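Local coordinates for protein NAD-dependent aldehyde dehydrogenase (Burkholderia multivorans, PDB 5UJU) that probably catalyses the NAD-dependent oxidation of aldehydes to carboxylic acids, at residues Glu18-Arg23 / Gly32-Phe37; Ala26-Arg31 / Ala167-Trp172; Gly78-Pro83 / Leu88-Pro93. All coordinates share one frame; numbering follows the deposited sequence.

How the contacts relate
From the N terminus, helix 18-30 runs into the loop 32-37, and contact 1 closes this short turn-back by laying the loop along the helix it has just left. Contact 2 starts from the later turns of the same helix and reaches across about 135 residues to helix 158-175, so the two contacts cross along the chain. They also touch, L21 meeting W172 and W34 meeting A27, and both border the second subunit. Contact 3 falls within the long span bridged by contact 2. It closes the short loop 84-87, within the connection from strand 76-77 to strand 92-93, on the other side of the chain's centre from contact 2, with nearest atoms about 23 Å apart.

Contact 1: residues Glu18-Arg23 / Gly32-Phe37; sequences EDTLKR and GYWSPF
R23 and W34 carry this contact through a cation-pi stack, which at the protein surface holds a loop folded back on the helix it follows. The guanidinium lies over one face of the indole, its CZ 3.9 Å from the centroid of the W34 five-membered ring. The planes are inclined by 28°, a tilted stack. Both side chains leave the backbone with CG anti to N and run antiparallel, one over the other. The R23 chain then bends at chi2 (66°), which lays its aliphatic part on the same ring face: CG of R23 is 3.3 Å from CE2 of W34, over the rim of the indole.

Apolar packing and backbone contacts add to this. CG2 of T20 meets CB of P36 at 4.3 Å, and the carbonyl O of T20 approaches CH2 of W34 obliquely at 3.9 Å. CD of P36, from the same loop as W34, lies over the rim of the opposite face, so the indole has R23 on one side and P36 on the other.

W34 also packs on A24 and A27 of helix 18-30 and meets F528 edge-to-face. Further along the loop, P36 and F37 rest on helix 158-175, where D162 accepts a hydrogen bond from S35, while F37 extends to helix 97-132. Y33 reaches W184 of the second subunit, which places the loop beside the dimer interface.

Contact 2: residues Ala26-Arg31 / Ala167-Trp172; sequences AAIESR and AVAYAW
I28 lies over the face of Y170, where helix 18-30 packs against helix 158-175. Its CD1 stands 4.0 Å from the ring centroid and almost exactly on the ring normal, a CH-pi contact placed squarely over the centre. The isoleucine conformation accounts for this: CG1 takes the position between backbone N and carbonyl carbon (chi1 63°), and the chain then extends fully to CD1. The other branch, CG2, sits beside the backbone N and touches the rim of the same ring, 3.6 Å from CE1 of Y170. It also meets CB of A169 at 4.3 Å, so both branches of I28 are used against helix 158-175. I28 and Y170 point in opposing senses as they overlap, which carries the tyrosine hydroxyl towards the end of helix 18-30.

There R31, with positive phi, has just left helical geometry. A bend at chi3 (77°) turns its guanidinium back, and NH1 donates to the carbonyl O of I28 at 3.1 Å, in the carbonyl plane and on a lone pair. The same NH1 lies 2.9 Å from OH of Y170, near the edge of the ring, with the guanidinium and ring planes 48° apart. NH2 of R31 donates to a water at 2.7 Å, and the same water is a longer 3.3 Å from OH of Y170.

F531 adds a cation-pi partner for R31. A probably charged guanidinium is thus buried beside apolar side chains, where the I28 carbonyl and water would help to offset the cost.

Contact 3: residues Gly78-Pro83 / Leu88-Pro93; sequences GAERSP and LDIRYP. With EDO (1,2-ethanediol), chain E.
CD1 of L88 packs on the backbone of R81 and S82, 3.6 Å from N of S82, while CG of L88 lies near CB of S82, whose hydroxyl is hydrogen-bonded to H143. A water accepts from N of L88 and, weakly, from NH1 of R81. D89 turns its carboxylate to a bound 1,2-ethanediol, probably from the crystallisation liquor, which donates to OD2 through O2 at 2.5 Å. At I90, water-mediated bridges replace direct backbone pairing: one water bridges N of I90 and O of E80, and another joins O of I90 to N and OE1 of E80.

The two segments run in nearly opposite directions, 156° apart end to end. Together they make up much of the irregular connection, and its return strand 92-93, of a hairpin-like antiparallel pair with 76-77, joined through V77 and Y92.

R91 bends at both chi2 and chi3, folding its guanidinium back over G78. NH1 donates to O of G78 at 3.0 Å, from 41° above the carbonyl plane, while NE bonds T76. The backbone of G78 lies against R91 and the edge of the Y92 ring. Y92 crosses E80 at about a right angle; its OH donates to OE1 on the syn side at 2.6 Å, and OE2 of that carboxylate accepts from the backbone N atoms of I244 and L245 at the start of helix 245-260.

Contact 1: residues Glu18-Arg23 / Gly32-Phe37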
# COMPACT_ATOMS: atom_id res chain seq x y z
N GLU A 18 -2.43 25.34 10.40
CA GLU A 18 -3.67 24.59 10.19
C GLU A 18 -4.45 25.11 8.99
O GLU A 18 -5.05 24.32 8.25
CB GLU A 18 -4.53 24.66 11.45
CG GLU A 18 -5.70 23.69 11.39
CD GLU A 18 -6.43 23.57 12.72
OE1 GLU A 18 -6.18 24.40 13.62
OE2 GLU A 18 -7.24 22.63 12.86
N ASP A 19 -4.45 26.43 8.77
CA ASP A 19 -5.16 26.99 7.63
C ASP A 19 -4.58 26.49 6.31
O ASP A 19 -5.32 26.13 5.39
CB ASP A 19 -5.14 28.52 7.69
CG ASP A 19 -6.13 29.07 8.70
OD1 ASP A 19 -6.93 28.28 9.24
OD2 ASP A 19 -6.09 30.29 8.96
N THR A 20 -3.24 26.47 6.19
CA THR A 20 -2.62 25.91 5.00
C THR A 20 -2.98 24.44 4.83
O THR A 20 -3.28 23.98 3.71
CB THR A 20 -1.10 26.07 5.05
OG1 THR A 20 -0.77 27.46 5.12
CG2 THR A 20 -0.46 25.48 3.80
N LEU A 21 -2.99 23.69 5.93
CA LEU A 21 -3.31 22.26 5.90
C LEU A 21 -4.73 22.02 5.42
O LEU A 21 -4.97 21.17 4.55
CB LEU A 21 -3.12 21.67 7.30
CG LEU A 21 -3.42 20.18 7.44
CD1 LEU A 21 -2.47 19.39 6.54
CD2 LEU A 21 -3.24 19.78 8.89
N LYS A 22 -5.69 22.77 5.97
CA LYS A 22 -7.08 22.61 5.57
C LYS A 22 -7.27 22.91 4.09
O LYS A 22 -8.02 22.21 3.39
CB LYS A 22 -7.97 23.51 6.43
N ARG A 23 -6.61 23.96 3.59
CA ARG A 23 -6.70 24.30 2.17
C ARG A 23 -6.05 23.23 1.30
O ARG A 23 -6.52 22.95 0.19
CB ARG A 23 -6.08 25.67 1.93
CG ARG A 23 -6.22 26.19 0.52
CD ARG A 23 -7.67 26.47 0.13
NE ARG A 23 -7.81 26.77 -1.30
CZ ARG A 23 -7.93 25.85 -2.26
NH1 ARG A 23 -7.94 24.56 -1.95
NH2 ARG A 23 -8.04 26.23 -3.53
N GLY A 32 -8.48 21.33 -8.66
CA GLY A 32 -8.23 22.54 -9.41
C GLY A 32 -6.81 23.03 -9.18
O GLY A 32 -5.94 22.30 -8.68
N TYR A 33 -6.56 24.30 -9.55
CA TYR A 33 -5.24 24.90 -9.36
C TYR A 33 -5.11 25.49 -7.96
O TYR A 33 -5.96 26.27 -7.53
CB TYR A 33 -4.93 26.00 -10.39
CG TYR A 33 -3.62 26.68 -10.03
CD1 TYR A 33 -2.42 25.99 -10.15
CD2 TYR A 33 -3.60 27.97 -9.50
CE1 TYR A 33 -1.22 26.57 -9.79
CE2 TYR A 33 -2.39 28.57 -9.13
CZ TYR A 33 -1.20 27.86 -9.27
OH TYR A 33 0.01 28.42 -8.92
N TRP A 34 -4.01 25.16 -7.27
CA TRP A 34 -3.69 25.77 -5.99
C TRP A 34 -2.24 25.49 -5.64
O TRP A 34 -1.71 24.41 -5.92
CB TRP A 34 -4.60 25.26 -4.86
CG TRP A 34 -4.30 25.89 -3.52
CD1 TRP A 34 -4.61 27.16 -3.12
CD2 TRP A 34 -3.58 25.29 -2.44
NE1 TRP A 34 -4.15 27.38 -1.84
CE2 TRP A 34 -3.52 26.24 -1.40
CE3 TRP A 34 -2.99 24.03 -2.24
CZ2 TRP A 34 -2.89 25.98 -0.18
CZ3 TRP A 34 -2.38 23.77 -1.03
CH2 TRP A 34 -2.33 24.75 -0.01
N SER A 35 -1.59 26.49 -5.02
CA SER A 35 -0.23 26.40 -4.51
C SER A 35 -0.00 27.47 -3.45
O SER A 35 -0.21 28.66 -3.73
CB SER A 35 0.81 26.58 -5.62
OG SER A 35 2.11 26.69 -5.06
N PRO A 36 0.44 27.10 -2.24
CA PRO A 36 0.73 28.12 -1.23
C PRO A 36 2.11 28.74 -1.38
O PRO A 36 2.44 29.67 -0.63
CB PRO A 36 0.65 27.33 0.08
CG PRO A 36 1.16 25.98 -0.31
CD PRO A 36 0.68 25.74 -1.74
N PHE A 37 2.93 28.25 -2.31
CA PHE A 37 4.30 28.71 -2.46
C PHE A 37 4.42 29.41 -3.81
O PHE A 37 4.19 28.80 -4.86
CB PHE A 37 5.27 27.53 -2.34
CG PHE A 37 5.14 26.76 -1.03
CD1 PHE A 37 5.39 27.38 0.19
CD2 PHE A 37 4.78 25.42 -1.03
CE1 PHE A 37 5.28 26.67 1.40
CE2 PHE A 37 4.66 24.70 0.17
CZ PHE A 37 4.91 25.32 1.38

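Contact 2: residues Ala26-Arg31 / Ala167-Trp172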
# COMPACT_ATOMS: atom_id res chain seq x y z
N ALA A 26 -8.50 20.36 0.99
CA ALA A 26 -9.52 20.69 -0.01
C ALA A 26 -8.95 20.61 -1.43
O ALA A 26 -9.66 20.21 -2.36
CB ALA A 26 -10.10 22.08 0.25
N ALA A 27 -7.68 20.97 -1.60
CA ALA A 27 -7.07 20.98 -2.93
C ALA A 27 -6.91 19.57 -3.48
O ALA A 27 -7.22 19.33 -4.66
CB ALA A 27 -5.72 21.69 -2.88
N ILE A 28 -6.45 18.61 -2.67
CA ILE A 28 -6.23 17.26 -3.18
C ILE A 28 -7.54 16.59 -3.58
O ILE A 28 -7.55 15.73 -4.47
CB ILE A 28 -5.47 16.38 -2.18
CG1 ILE A 28 -6.27 16.18 -0.89
CG2 ILE A 28 -4.09 16.95 -1.90
CD1 ILE A 28 -5.57 15.27 0.14
N GLU A 29 -8.67 17.02 -3.00
CA GLU A 29 -9.96 16.43 -3.35
C GLU A 29 -10.61 17.07 -4.57
O GLU A 29 -11.21 16.37 -5.39
CB GLU A 29 -10.91 16.53 -2.16
CG GLU A 29 -12.22 15.81 -2.39
CD GLU A 29 -12.98 15.58 -1.10
OE1 GLU A 29 -12.67 16.26 -0.10
OE2 GLU A 29 -13.88 14.72 -1.09
N SER A 30 -10.51 18.40 -4.72
CA SER A 30 -11.15 19.07 -5.85
C SER A 30 -10.28 19.06 -7.11
O SER A 30 -10.80 18.97 -8.23
CB SER A 30 -11.50 20.51 -5.48
OG SER A 30 -10.32 21.28 -5.37
N ARG A 31 -8.96 19.18 -6.94
CA ARG A 31 -7.96 19.02 -8.00
C ARG A 31 -8.00 20.14 -9.04
O ARG A 31 -7.56 19.94 -10.18
CB ARG A 31 -8.08 17.63 -8.66
CG ARG A 31 -7.96 16.48 -7.64
CD ARG A 31 -7.56 15.13 -8.26
NE ARG A 31 -6.14 15.05 -8.60
CZ ARG A 31 -5.16 14.83 -7.72
NH1 ARG A 31 -5.41 14.67 -6.42
NH2 ARG A 31 -3.90 14.78 -8.14
N ALA A 167 2.16 15.60 -0.20
CA ALA A 167 2.38 14.35 0.52
C ALA A 167 1.93 14.46 1.98
O ALA A 167 1.33 13.53 2.52
CB ALA A 167 3.85 13.95 0.43
N VAL A 168 2.21 15.60 2.62
CA VAL A 168 1.78 15.81 4.00
C VAL A 168 0.26 15.81 4.08
O VAL A 168 -0.34 15.23 4.99
CB VAL A 168 2.37 17.12 4.56
CG1 VAL A 168 1.77 17.44 5.92
CG2 VAL A 168 3.89 17.01 4.66
N ALA A 169 -0.40 16.44 3.09
CA ALA A 169 -1.86 16.52 3.09
C ALA A 169 -2.49 15.14 2.95
O ALA A 169 -3.46 14.82 3.65
CB ALA A 169 -2.33 17.45 1.97
N TYR A 170 -1.97 14.31 2.04
CA TYR A 170 -2.46 12.93 1.91
C TYR A 170 -2.25 12.14 3.21
O TYR A 170 -3.13 11.38 3.62
CB TYR A 170 -1.79 12.23 0.74
CG TYR A 170 -2.50 12.46 -0.57
CD1 TYR A 170 -2.08 13.46 -1.45
CD2 TYR A 170 -3.64 11.74 -0.90
CE1 TYR A 170 -2.76 13.69 -2.66
CE2 TYR A 170 -4.31 11.95 -2.09
CZ TYR A 170 -3.87 12.93 -2.96
OH TYR A 170 -4.55 13.14 -4.11
N ALA A 171 -1.08 12.29 3.83
CA ALA A 171 -0.82 11.62 5.11
C ALA A 171 -1.86 12.03 6.15
O ALA A 171 -2.54 11.18 6.73
CB ALA A 171 0.59 11.93 5.61
N TRP A 172 -2.01 13.34 6.36
CA TRP A 172 -3.00 13.83 7.32
C TRP A 172 -4.41 13.36 6.94
O TRP A 172 -5.21 13.01 7.82
CB TRP A 172 -2.93 15.36 7.40
CG TRP A 172 -4.01 16.00 8.23
CD1 TRP A 172 -4.93 16.92 7.83
CD2 TRP A 172 -4.29 15.73 9.61
NE1 TRP A 172 -5.76 17.26 8.88
CE2 TRP A 172 -5.39 16.54 9.99
CE3 TRP A 172 -3.71 14.89 10.57
CZ2 TRP A 172 -5.91 16.53 11.28
CZ3 TRP A 172 -4.24 14.88 11.86
CH2 TRP A 172 -5.33 15.70 12.20
O HOH W 1 -2.19 13.95 -6.20

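Contact 3: residues Gly78-Pro83 / Leu88-Pro93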
# COMPACT_ATOMS: atom_id res chain seq x y z
N GLY A 78 32.52 13.79 -0.72
CA GLY A 78 31.79 14.63 -1.66
C GLY A 78 32.61 15.02 -2.88
O GLY A 78 33.70 15.58 -2.75
N ALA A 79 32.09 14.71 -4.07
CA ALA A 79 32.79 15.03 -5.31
C ALA A 79 31.84 15.66 -6.31
O ALA A 79 31.91 15.37 -7.51
CB ALA A 79 33.45 13.79 -5.91
N GLU A 80 30.94 16.53 -5.84
CA GLU A 80 30.03 17.20 -6.77
C GLU A 80 30.78 18.14 -7.70
O GLU A 80 31.74 18.81 -7.30
CB GLU A 80 28.98 18.01 -6.01
CG GLU A 80 28.01 17.21 -5.16
CD GLU A 80 27.36 18.11 -4.10
OE1 GLU A 80 28.09 18.64 -3.24
OE2 GLU A 80 26.13 18.31 -4.15
N ARG A 81 30.32 18.20 -8.96
CA ARG A 81 30.84 19.11 -9.97
C ARG A 81 29.68 19.87 -10.60
O ARG A 81 28.63 19.29 -10.88
CB ARG A 81 31.61 18.35 -11.06
CG ARG A 81 32.64 17.37 -10.51
CD ARG A 81 33.93 18.09 -10.11
NE ARG A 81 34.90 17.19 -9.50
CZ ARG A 81 35.22 17.19 -8.20
NH1 ARG A 81 34.66 18.06 -7.37
NH2 ARG A 81 36.10 16.32 -7.74
N SER A 82 29.88 21.15 -10.84
CA SER A 82 28.83 21.97 -11.44
C SER A 82 28.78 21.75 -12.95
O SER A 82 29.81 21.90 -13.62
CB SER A 82 29.08 23.43 -11.15
OG SER A 82 28.23 24.24 -11.94
N PRO A 83 27.62 21.42 -13.53
CA PRO A 83 27.54 21.37 -15.00
C PRO A 83 27.86 22.70 -15.66
O PRO A 83 28.15 22.72 -16.86
CB PRO A 83 26.09 20.93 -15.26
CG PRO A 83 25.72 20.14 -14.03
CD PRO A 83 26.40 20.90 -12.89
N LEU A 88 33.13 23.93 -7.12
CA LEU A 88 32.30 23.77 -5.93
C LEU A 88 33.15 23.44 -4.71
O LEU A 88 33.11 24.16 -3.71
CB LEU A 88 31.24 22.69 -6.15
CG LEU A 88 30.25 22.98 -7.29
CD1 LEU A 88 29.21 21.86 -7.37
CD2 LEU A 88 29.58 24.34 -7.14
N ASP A 89 33.91 22.35 -4.78
CA ASP A 89 34.75 21.89 -3.67
C ASP A 89 33.97 21.85 -2.36
O ASP A 89 34.41 22.38 -1.33
CB ASP A 89 35.99 22.76 -3.53
CG ASP A 89 36.85 22.74 -4.77
OD1 ASP A 89 37.12 21.64 -5.28
OD2 ASP A 89 37.25 23.83 -5.23
N ILE A 90 32.80 21.24 -2.40
CA ILE A 90 31.99 21.05 -1.20
C ILE A 90 32.30 19.69 -0.61
O ILE A 90 32.44 18.71 -1.35
CB ILE A 90 30.49 21.17 -1.52
CG1 ILE A 90 30.17 22.50 -2.20
CG2 ILE A 90 29.69 20.97 -0.25
CD1 ILE A 90 28.83 22.46 -2.90
N ARG A 91 32.42 19.62 0.72
CA ARG A 91 32.56 18.35 1.41
C ARG A 91 31.49 18.24 2.48
O ARG A 91 30.95 19.24 2.96
CB ARG A 91 33.96 18.18 2.01
CG ARG A 91 35.08 18.30 0.98
CD ARG A 91 35.17 17.07 0.06
NE ARG A 91 35.83 15.97 0.77
CZ ARG A 91 36.18 14.81 0.22
NH1 ARG A 91 35.94 14.55 -1.06
NH2 ARG A 91 36.78 13.90 0.97
N TYR A 92 31.16 17.00 2.85
CA TYR A 92 30.18 16.69 3.87
C TYR A 92 30.78 15.74 4.90
O TYR A 92 31.67 14.95 4.57
CB TYR A 92 28.93 16.04 3.24
CG TYR A 92 28.39 16.87 2.10
CD1 TYR A 92 27.48 17.88 2.34
CD2 TYR A 92 28.82 16.65 0.79
CE1 TYR A 92 26.99 18.66 1.31
CE2 TYR A 92 28.35 17.43 -0.26
CZ TYR A 92 27.43 18.42 0.01
OH TYR A 92 26.95 19.20 -1.02
N PRO A 93 30.33 15.81 6.16
CA PRO A 93 30.85 14.86 7.16
C PRO A 93 30.45 13.44 6.79
O PRO A 93 29.29 13.16 6.51
CB PRO A 93 30.19 15.32 8.46
CG PRO A 93 28.95 16.06 8.04
CD PRO A 93 29.29 16.69 6.70
C1 EDO E . 35.54 27.86 -3.45
O1 EDO E . 35.26 28.30 -4.78
C2 EDO E . 36.78 26.98 -3.51
O2 EDO E . 36.73 26.24 -4.73
O HOH W 2 34.68 18.03 -3.15
O HOH W 3 30.68 17.62 -3.20
O HOH W 4 32.32 19.51 -4.68
O HOH W 5 34.21 21.13 -7.82